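Local coordinates for protein toxin-antitoxin system antitoxin MntA family (Shewanella oneidensis MR-1, PDB 6M6U) that neutralises its partner toxin HepT by transferring three AMP units from ATP onto it one after another, acting as the magnesium-dependent antitoxin of a type VII system, at residues 6-9 with 10-14; 51-54 with 55-59; 104-107 with 108-112. The protein carries 2 engineered substitutions. All coordinates share one frame; numbering follows the deposited sequence.

Contact 1: 6-9 with 10-14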
ATOM      1  N   GLU E   6      13.406 -26.726   4.856  1.00 56.13           N
ATOM      2  CA  GLU E   6      13.484 -26.482   6.289  1.00 54.25           C
ATOM      3  C   GLU E   6      14.921 -26.493   6.789  1.00 58.20           C
ATOM      4  O   GLU E   6      15.232 -25.819   7.779  1.00 62.14           O
ATOM      5  CB  GLU E   6      12.649 -27.519   7.041  1.00 49.52           C
ATOM      6  CG  GLU E   6      11.204 -27.576   6.574  1.00 50.70           C
ATOM      7  CD  GLU E   6      10.338 -28.505   7.403  1.00 55.24           C
ATOM      8  OE1 GLU E   6      10.888 -29.334   8.160  1.00 53.50           O
ATOM      9  OE2 GLU E   6       9.097 -28.400   7.297  1.00 62.05           O
ATOM     10  N   ASN E   7      15.806 -27.245   6.130  1.00 56.92           N
ATOM     11  CA  ASN E   7      17.197 -27.279   6.568  1.00 52.10           C
ATOM     12  C   ASN E   7      17.880 -25.940   6.334  1.00 49.46           C
ATOM     13  O   ASN E   7      18.729 -25.531   7.134  1.00 48.03           O
ATOM     14  CB  ASN E   7      17.953 -28.398   5.854  1.00 50.75           C
ATOM     15  CG  ASN E   7      17.531 -29.774   6.327  1.00 61.35           C
ATOM     16  OD1 ASN E   7      17.275 -29.985   7.514  1.00 65.44           O
ATOM     17  ND2 ASN E   7      17.457 -30.723   5.400  1.00 67.58           N
ATOM     18  N   LYS E   8      17.515 -25.249   5.254  1.00 45.71           N
ATOM     19  CA  LYS E   8      18.063 -23.922   5.006  1.00 49.29           C
ATOM     20  C   LYS E   8      17.581 -22.932   6.060  1.00 49.01           C
ATOM     21  O   LYS E   8      18.356 -22.091   6.529  1.00 48.36           O
ATOM     22  CB  LYS E   8      17.676 -23.458   3.602  1.00 51.82           C
ATOM     23  CG  LYS E   8      18.552 -22.361   3.031  1.00 61.39           C
ATOM     24  CD  LYS E   8      18.007 -21.868   1.684  1.00 68.09           C
ATOM     25  CE  LYS E   8      17.930 -22.991   0.658  1.00 68.99           C
ATOM     26  NZ  LYS E   8      17.585 -22.482  -0.700  1.00 70.18           N
ATOM     27  N   ILE E   9      16.303 -23.024   6.441  1.00 47.93           N
ATOM     28  CA  ILE E   9      15.765 -22.182   7.505  1.00 44.24           C
ATOM     29  C   ILE E   9      16.529 -22.411   8.801  1.00 44.38           C
ATOM     30  O   ILE E   9      16.921 -21.462   9.490  1.00 47.88           O
ATOM     31  CB  ILE E   9      14.261 -22.455   7.693  1.00 40.39           C
ATOM     32  CG1 ILE E   9      13.465 -21.886   6.520  1.00 42.80           C
ATOM     33  CG2 ILE E   9      13.777 -21.895   9.037  1.00 30.13           C
ATOM     34  CD1 ILE E   9      11.979 -22.147   6.600  1.00 44.23           C
ATOM     35  N   ILE E  10      16.748 -23.679   9.152  1.00 42.64           N
ATOM     36  CA  ILE E  10      17.396 -24.004  10.418  1.00 45.08           C
ATOM     37  C   ILE E  10      18.824 -23.471  10.439  1.00 47.24           C
ATOM     38  O   ILE E  10      19.250 -22.827  11.407  1.00 49.60           O
ATOM     39  CB  ILE E  10      17.349 -25.524  10.665  1.00 42.57           C
ATOM     40  CG1 ILE E  10      15.901 -25.966  10.881  1.00 43.60           C
ATOM     41  CG2 ILE E  10      18.231 -25.909  11.856  1.00 36.27           C
ATOM     42  CD1 ILE E  10      15.689 -27.461  10.775  1.00 49.58           C
ATOM     43  N   LYS E  11      19.578 -23.713   9.365  1.00 48.14           N
ATOM     44  CA  LYS E  11      20.974 -23.289   9.344  1.00 51.48           C
ATOM     45  C   LYS E  11      21.094 -21.772   9.442  1.00 49.60           C
ATOM     46  O   LYS E  11      21.886 -21.252  10.236  1.00 50.40           O
ATOM     47  CB  LYS E  11      21.672 -23.802   8.085  1.00 56.52           C
ATOM     48  CG  LYS E  11      23.081 -23.250   7.938  1.00 61.20           C
ATOM     49  CD  LYS E  11      23.865 -23.915   6.822  1.00 64.27           C
ATOM     50  CE  LYS E  11      25.262 -23.315   6.738  1.00 66.22           C
ATOM     51  NZ  LYS E  11      25.895 -23.239   8.093  1.00 65.77           N
ATOM     52  N   LEU E  12      20.307 -21.047   8.641  1.00 45.02           N
ATOM     53  CA  LEU E  12      20.379 -19.587   8.642  1.00 44.65           C
ATOM     54  C   LEU E  12      20.109 -19.007  10.025  1.00 41.64           C
ATOM     55  O   LEU E  12      20.820 -18.102  10.475  1.00 42.68           O
ATOM     56  CB  LEU E  12      19.389 -19.014   7.632  1.00 46.59           C
ATOM     57  CG  LEU E  12      19.844 -19.064   6.178  1.00 59.82           C
ATOM     58  CD1 LEU E  12      18.680 -18.717   5.258  1.00 62.49           C
ATOM     59  CD2 LEU E  12      21.000 -18.096   5.967  1.00 63.90           C
ATOM     60  N   LEU E  13      19.080 -19.509  10.711  1.00 37.84           N
ATOM     61  CA  LEU E  13      18.757 -18.978  12.032  1.00 42.11           C
ATOM     62  C   LEU E  13      19.795 -19.399  13.067  1.00 42.51           C
ATOM     63  O   LEU E  13      20.202 -18.590  13.907  1.00 50.99           O
ATOM     64  CB  LEU E  13      17.358 -19.427  12.457  1.00 42.74           C
ATOM     65  CG  LEU E  13      16.207 -18.974  11.555  1.00 41.93           C
ATOM     66  CD1 LEU E  13      14.901 -19.621  11.996  1.00 45.44           C
ATOM     67  CD2 LEU E  13      16.082 -17.454  11.546  1.00 36.87           C
ATOM     68  N   ARG E  14      20.235 -20.658  13.025  1.00 42.47           N
ATOM     69  CA  ARG E  14      21.287 -21.097  13.937  1.00 48.00           C
ATOM     70  C   ARG E  14      22.551 -20.266  13.756  1.00 53.62           C
ATOM     71  O   ARG E  14      23.173 -19.843  14.738  1.00 58.71           O
ATOM     72  CB  ARG E  14      21.586 -22.577  13.721  1.00 45.52           C
ATOM     73  CG  ARG E  14      20.508 -23.498  14.236  1.00 48.43           C
ATOM     74  CD  ARG E  14      21.042 -24.347  15.367  1.00 56.63           C
ATOM     75  NE  ARG E  14      21.799 -25.493  14.880  1.00 62.23           N
ATOM     76  CZ  ARG E  14      22.744 -26.115  15.579  1.00 65.48           C
ATOM     77  NH1 ARG E  14      23.061 -25.690  16.797  1.00 64.98           N
ATOM     78  NH2 ARG E  14      23.378 -27.155  15.058  1.00 66.12           N
TER
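The flat groups that meet between 6-9 and 10-14 are backbone peptides, and each carbonyl oxygen takes an N-H that comes in tilted from its plane. At E6 O, the N-H of I10 arrives 23° out of the carbonyl plane, with I10 N 3.0 Å from the oxygen; I10 CG1 also packs against this oxygen, 3.2 Å from E6 O. K11 N to N7 O and L12 N to K8 O repeat the bond one residue at a time, giving the regular i to i+4 pattern of an alpha helix. The fourth, L13 N to I9 O, spans 3.2 Å and is nearly straight at 165°.

The side-chain contact joins the same two residues as this last bond. I9 and L13, one turn apart, run alongside each other, with I9 CG2 3.9 Å from L13 CD1. In I9 the CG2 branch is anti to the backbone N and beside the carbonyl carbon, while CG1 takes the place next to the N (chi1 -72°); CG2 therefore leans toward the following turn. L13 reaches back, its CG 3.3 Å from I9 O.

Branched aliphatics suit this face of helix 6-16, because it is laid on the nucleotidyltransferase sheet: I9 touches I42 and L93, and L13 touches L20, I23, I42 and V44. The I9 side chain lies about 9 Å from that of E41, an engineered residue at a magnesium-binding position. L12 turns to helix 52-66, meeting L62 and A65. The chemistry is thus divided: peptide groups pair along the axis, the charged ends of E6 and K11 are held in salt bridges with K91 and D15, and the buried I9 and L13 offer the sheet only hydrocarbon.

Contact 2: 51-54 with 55-59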
ATOM      1  N   ASP E  51      17.176  -8.012  18.925  1.00 47.26           N
ATOM      2  CA  ASP E  51      17.001  -6.643  18.468  1.00 52.38           C
ATOM      3  C   ASP E  51      15.970  -6.626  17.345  1.00 51.29           C
ATOM      4  O   ASP E  51      16.028  -7.446  16.422  1.00 51.56           O
ATOM      5  CB  ASP E  51      18.336  -6.065  17.990  1.00 66.57           C
ATOM      6  CG  ASP E  51      18.194  -4.669  17.394  1.00 78.22           C
ATOM      7  OD1 ASP E  51      18.885  -4.373  16.394  1.00 81.82           O
ATOM      8  OD2 ASP E  51      17.393  -3.869  17.924  1.00 81.50           O
ATOM      9  N   ASN E  52      15.011  -5.703  17.436  1.00 50.78           N
ATOM     10  CA  ASN E  52      13.901  -5.694  16.487  1.00 51.35           C
ATOM     11  C   ASN E  52      14.392  -5.473  15.062  1.00 52.80           C
ATOM     12  O   ASN E  52      13.962  -6.160  14.128  1.00 49.88           O
ATOM     13  CB  ASN E  52      12.891  -4.619  16.874  1.00 54.31           C
ATOM     14  CG  ASN E  52      11.681  -4.610  15.964  1.00 56.88           C
ATOM     15  OD1 ASN E  52      11.339  -5.628  15.365  1.00 58.48           O
ATOM     16  ND2 ASN E  52      11.027  -3.460  15.854  1.00 54.72           N
ATOM     17  N   ILE E  53      15.296  -4.512  14.878  1.00 52.12           N
ATOM     18  CA  ILE E  53      15.778  -4.194  13.539  1.00 53.14           C
ATOM     19  C   ILE E  53      16.677  -5.309  13.012  1.00 47.89           C
ATOM     20  O   ILE E  53      16.589  -5.695  11.841  1.00 46.37           O
ATOM     21  CB  ILE E  53      16.479  -2.822  13.549  1.00 53.24           C
ATOM     22  CG1 ILE E  53      15.423  -1.704  13.552  1.00 53.06           C
ATOM     23  CG2 ILE E  53      17.434  -2.691  12.374  1.00 53.82           C
ATOM     24  CD1 ILE E  53      15.933  -0.350  14.005  1.00 53.40           C
ATOM     25  N   ALA E  54      17.527  -5.869  13.872  1.00 47.38           N
ATOM     26  CA  ALA E  54      18.322  -7.025  13.466  1.00 46.30           C
ATOM     27  C   ALA E  54      17.438  -8.219  13.110  1.00 44.77           C
ATOM     28  O   ALA E  54      17.787  -9.012  12.228  1.00 44.19           O
ATOM     29  CB  ALA E  54      19.304  -7.395  14.577  1.00 44.71           C
ATOM     30  N   ARG E  55      16.290  -8.360  13.774  1.00 44.54           N
ATOM     31  CA  ARG E  55      15.371  -9.449  13.447  1.00 46.92           C
ATOM     32  C   ARG E  55      14.726  -9.231  12.076  1.00 43.49           C
ATOM     33  O   ARG E  55      14.619 -10.163  11.269  1.00 41.63           O
ATOM     34  CB  ARG E  55      14.310  -9.573  14.542  1.00 40.12           C
ATOM     35  CG  ARG E  55      13.224 -10.596  14.252  1.00 45.27           C
ATOM     36  CD  ARG E  55      11.927 -10.212  14.926  1.00 48.66           C
ATOM     37  NE  ARG E  55      11.674  -8.794  14.701  1.00 52.21           N
ATOM     38  CZ  ARG E  55      11.067  -8.295  13.628  1.00 51.42           C
ATOM     39  NH1 ARG E  55      10.631  -9.112  12.683  1.00 53.15           N
ATOM     40  NH2 ARG E  55      10.899  -6.986  13.520  1.00 49.65           N
ATOM     41  N   TRP E  56      14.288  -8.000  11.797  1.00 44.75           N
ATOM     42  CA  TRP E  56      13.733  -7.698  10.480  1.00 46.38           C
ATOM     43  C   TRP E  56      14.760  -7.934   9.383  1.00 45.52           C
ATOM     44  O   TRP E  56      14.423  -8.449   8.312  1.00 47.19           O
ATOM     45  CB  TRP E  56      13.232  -6.256  10.428  1.00 41.23           C
ATOM     46  CG  TRP E  56      12.577  -5.896   9.114  1.00 42.51           C
ATOM     47  CD1 TRP E  56      11.287  -6.162   8.741  1.00 41.09           C
ATOM     48  CD2 TRP E  56      13.180  -5.210   8.005  1.00 39.91           C
ATOM     49  NE1 TRP E  56      11.053  -5.685   7.474  1.00 41.76           N
ATOM     50  CE2 TRP E  56      12.196  -5.093   7.002  1.00 43.38           C
ATOM     51  CE3 TRP E  56      14.452  -4.676   7.769  1.00 43.63           C
ATOM     52  CZ2 TRP E  56      12.445  -4.467   5.778  1.00 47.62           C
ATOM     53  CZ3 TRP E  56      14.699  -4.055   6.547  1.00 47.88           C
ATOM     54  CH2 TRP E  56      13.699  -3.956   5.571  1.00 48.18           C
ATOM     55  N   GLU E  57      16.019  -7.559   9.634  1.00 49.22           N
ATOM     56  CA  GLU E  57      17.081  -7.812   8.663  1.00 43.79           C
ATOM     57  C   GLU E  57      17.271  -9.305   8.445  1.00 42.95           C
ATOM     58  O   GLU E  57      17.422  -9.761   7.304  1.00 44.82           O
ATOM     59  CB  GLU E  57      18.388  -7.166   9.129  1.00 47.81           C
ATOM     60  CG  GLU E  57      18.362  -5.637   9.233  1.00 57.78           C
ATOM     61  CD  GLU E  57      18.599  -4.938   7.896  1.00 73.17           C
ATOM     62  OE1 GLU E  57      18.260  -3.739   7.781  1.00 79.65           O
ATOM     63  OE2 GLU E  57      19.128  -5.581   6.960  1.00 75.78           O
ATOM     64  N   LEU E  58      17.261 -10.087   9.525  1.00 42.64           N
ATOM     65  CA  LEU E  58      17.410 -11.530   9.376  1.00 38.97           C
ATOM     66  C   LEU E  58      16.266 -12.112   8.555  1.00 37.94           C
ATOM     67  O   LEU E  58      16.482 -12.986   7.707  1.00 36.96           O
ATOM     68  CB  LEU E  58      17.493 -12.191  10.749  1.00 41.99           C
ATOM     69  CG  LEU E  58      17.618 -13.714  10.754  1.00 44.70           C
ATOM     70  CD1 LEU E  58      18.752 -14.148   9.844  1.00 47.98           C
ATOM     71  CD2 LEU E  58      17.854 -14.209  12.168  1.00 43.92           C
ATOM     72  N   ALA E  59      15.042 -11.625   8.781  1.00 35.78           N
ATOM     73  CA  ALA E  59      13.899 -12.092   8.005  1.00 31.22           C
ATOM     74  C   ALA E  59      14.119 -11.861   6.514  1.00 36.55           C
ATOM     75  O   ALA E  59      13.892 -12.761   5.694  1.00 33.75           O
ATOM     76  CB  ALA E  59      12.624 -11.392   8.476  1.00 32.62           C
TER
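N52 and R55 form the closely packed side of this first helical turn, their side chains running alongside each other in the same direction. The amide and guanidinium planes are 27° apart, nearly coplanar, and N52 OD1 lies at the guanidinium edge, near its plane. NH2 of R55 donates to that oxygen, although the modelled separation is too short to be taken literally; a weak bond of 3.3 Å joins R55 NE to N52 OD1. Both chains leave the helix with CG anti to the backbone N (chi1 -177° in N52), and R55 then bends at chi3 to bring its flat head round to the amide. The other terminal nitrogen, NH1, donates to L72 O, so arginine, with several N-H groups, can reach the asparagine and strand 70-74 at once. Its side chain lies about 5 Å from the side chain of D71, a magnesium-binding residue.

Helix 52-66 is the connection of a beta-alpha-beta unit between the parallel strands 40-46 and 70-74, and one of two helices important for binding the toxin. L58 is buried against L13 and L72, where a branched hydrocarbon fits. E57 sends OE1 to H114 of a HepT chain, while its CG packs 3.2 Å from I53 O.

The looser side carries the exposed D51 and A54. D51 is the N-cap: its OD1 accepts from A54 N at 3.2 Å, the donor standing above the carboxylate plane rather than within it. An acidic residue suits this place, where its negative charge probably complements the N-H groups and partial positive charge of the helix start.

Contact 3: 104-107 with 108-112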
ATOM      1  N   ALA E 104       5.256 -24.175  25.721  1.00 43.03           N
ATOM      2  CA  ALA E 104       3.842 -24.457  25.496  1.00 44.85           C
ATOM      3  C   ALA E 104       3.038 -24.321  26.787  1.00 47.85           C
ATOM      4  O   ALA E 104       1.972 -23.691  26.805  1.00 49.22           O
ATOM      5  CB  ALA E 104       3.681 -25.853  24.894  1.00 43.06           C
ATOM      6  N   VAL E 105       3.539 -24.901  27.884  1.00 45.32           N
ATOM      7  CA  VAL E 105       2.832 -24.833  29.163  1.00 42.16           C
ATOM      8  C   VAL E 105       2.678 -23.384  29.614  1.00 41.39           C
ATOM      9  O   VAL E 105       1.599 -22.961  30.051  1.00 42.48           O
ATOM     10  CB  VAL E 105       3.561 -25.680  30.222  1.00 39.16           C
ATOM     11  CG1 VAL E 105       3.288 -25.140  31.623  1.00 41.62           C
ATOM     12  CG2 VAL E 105       3.119 -27.118  30.124  1.00 38.85           C
ATOM     13  N   LYS E 106       3.758 -22.602  29.521  1.00 39.81           N
ATOM     14  CA  LYS E 106       3.673 -21.184  29.860  1.00 40.41           C
ATOM     15  C   LYS E 106       2.683 -20.456  28.955  1.00 43.38           C
ATOM     16  O   LYS E 106       1.879 -19.645  29.430  1.00 43.61           O
ATOM     17  CB  LYS E 106       5.058 -20.543  29.769  1.00 41.95           C
ATOM     18  CG  LYS E 106       5.053 -19.025  29.907  1.00 47.99           C
ATOM     19  CD  LYS E 106       6.434 -18.438  29.662  1.00 52.54           C
ATOM     20  CE  LYS E 106       6.357 -16.943  29.374  1.00 59.91           C
ATOM     21  NZ  LYS E 106       7.010 -16.118  30.432  1.00 65.21           N
ATOM     22  N   THR E 107       2.717 -20.745  27.649  1.00 38.87           N
ATOM     23  CA  THR E 107       1.857 -20.037  26.704  1.00 31.85           C
ATOM     24  C   THR E 107       0.384 -20.350  26.946  1.00 33.47           C
ATOM     25  O   THR E 107      -0.442 -19.440  27.080  1.00 39.19           O
ATOM     26  CB  THR E 107       2.240 -20.402  25.267  1.00 36.93           C
ATOM     27  OG1 THR E 107       3.573 -19.953  24.983  1.00 39.11           O
ATOM     28  CG2 THR E 107       1.269 -19.756  24.294  1.00 31.62           C
ATOM     29  N   ILE E 108       0.036 -21.634  26.997  1.00 38.91           N
ATOM     30  CA  ILE E 108      -1.368 -22.023  27.113  1.00 40.20           C
ATOM     31  C   ILE E 108      -1.966 -21.514  28.420  1.00 41.98           C
ATOM     32  O   ILE E 108      -3.130 -21.099  28.466  1.00 47.59           O
ATOM     33  CB  ILE E 108      -1.497 -23.550  26.979  1.00 40.62           C
ATOM     34  CG1 ILE E 108      -0.936 -23.999  25.624  1.00 40.06           C
ATOM     35  CG2 ILE E 108      -2.949 -23.979  27.149  1.00 43.42           C
ATOM     36  CD1 ILE E 108      -0.867 -25.498  25.456  1.00 37.29           C
ATOM     37  N   SER E 109      -1.179 -21.529  29.498  1.00 37.60           N
ATOM     38  CA  SER E 109      -1.649 -20.975  30.765  1.00 42.61           C
ATOM     39  C   SER E 109      -1.935 -19.482  30.643  1.00 41.96           C
ATOM     40  O   SER E 109      -3.018 -19.013  31.015  1.00 48.11           O
ATOM     41  CB  SER E 109      -0.619 -21.238  31.860  1.00 45.32           C
ATOM     42  OG  SER E 109      -1.031 -20.652  33.078  1.00 56.27           O
ATOM     43  N   MET E 110      -0.966 -18.715  30.132  1.00 41.56           N
ATOM     44  CA  MET E 110      -1.178 -17.286  29.915  1.00 45.91           C
ATOM     45  C   MET E 110      -2.362 -17.032  28.991  1.00 44.12           C
ATOM     46  O   MET E 110      -3.111 -16.064  29.180  1.00 43.04           O
ATOM     47  CB  MET E 110       0.083 -16.641  29.339  1.00 46.20           C
ATOM     48  CG  MET E 110       1.250 -16.589  30.307  1.00 55.02           C
ATOM     49  SD  MET E 110       2.694 -15.755  29.630  1.00 61.34           S
ATOM     50  CE  MET E 110       2.136 -14.051  29.592  1.00 65.93           C
ATOM     51  N   TYR E 111      -2.546 -17.884  27.980  1.00 41.42           N
ATOM     52  CA  TYR E 111      -3.654 -17.675  27.057  1.00 43.03           C
ATOM     53  C   TYR E 111      -4.989 -17.958  27.733  1.00 45.44           C
ATOM     54  O   TYR E 111      -5.976 -17.249  27.497  1.00 46.04           O
ATOM     55  CB  TYR E 111      -3.483 -18.539  25.806  1.00 38.04           C
ATOM     56  CG  TYR E 111      -4.544 -18.273  24.766  1.00 39.31           C
ATOM     57  CD1 TYR E 111      -5.684 -19.063  24.690  1.00 40.29           C
ATOM     58  CD2 TYR E 111      -4.419 -17.211  23.875  1.00 44.49           C
ATOM     59  CE1 TYR E 111      -6.661 -18.821  23.746  1.00 44.72           C
ATOM     60  CE2 TYR E 111      -5.390 -16.959  22.922  1.00 47.62           C
ATOM     61  CZ  TYR E 111      -6.512 -17.768  22.866  1.00 50.15           C
ATOM     62  OH  TYR E 111      -7.491 -17.525  21.933  1.00 53.72           O
ATOM     63  N   GLN E 112      -5.037 -18.983  28.584  1.00 44.26           N
ATOM     64  CA  GLN E 112      -6.275 -19.284  29.293  1.00 43.58           C
ATOM     65  C   GLN E 112      -6.660 -18.150  30.235  1.00 43.03           C
ATOM     66  O   GLN E 112      -7.835 -17.774  30.309  1.00 43.60           O
ATOM     67  CB  GLN E 112      -6.135 -20.605  30.043  1.00 43.28           C
ATOM     68  CG  GLN E 112      -6.174 -21.808  29.109  1.00 41.09           C
ATOM     69  CD  GLN E 112      -5.884 -23.114  29.810  1.00 41.78           C
ATOM     70  OE1 GLN E 112      -5.526 -23.139  30.986  1.00 40.83           O
ATOM     71  NE2 GLN E 112      -6.042 -24.214  29.088  1.00 46.72           N
TER
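This is a local contact between successive turns, 104-107 on 108-112, inside the long C-terminal helix 97-125, and most of it is buried under neighbouring elements and toxin chains. Its backbone bonds are regular: I108 N lies 2.8 Å from A104 O in an almost perfectly straight bond (176°), and Y111 N lies 2.8 Å from T107 O. I108 CG1, placed next to its own backbone N, packs 3.2 Å from A104 O.

On the exposed edge K106 and M110 lie side by side and point the same way. K106 CE stands 3.9 Å from M110 SD, a contact of methylene with sulfur that suits two long, unbranched, flexible chains. M110 CG is 3.2 Å from K106 O, and the bend at chi3 (71°) turns the methyl away from K106 and leaves the sulfur to do the touching.

Helix 97-125 is, with helix 52-66, one of the two helices important for interaction with the toxin, and the faces of this segment divide accordingly. T107 faces helix 80-89, packing on C83 and V87; its hydroxyl, beside the backbone N, bonds to F103 O, so a polar side chain can be buried here. Three HepT chains approach the other faces. Q112 bonds through NE2 to N55 and P66 of one, while M110 packs on H102 of a second. Y111, with a rigid ring and a terminal hydroxyl, reaches D3 of a third.

From the N terminus the chain passes through contact 1 in helix 6-16, contact 2 at the start of helix 52-66 and contact 3 in helix 97-125. Each joins consecutive residues of one helix, so none closes a loop, and they follow in series without nesting or crossing. Strands 20-26 and 40-46 separate the first two, which nevertheless touch: L13 CD2 is 3.7 Å from L58 CD2, tying two helices that pack together in the nucleotidyltransferase fold. Contact 3 comes after strands 70-74 and 91-94 and helix 80-89, on the opposite side of the chain's centre, its nearest atoms about 16 Å from contact 2. Contacts 2 and 3 both meet HepT.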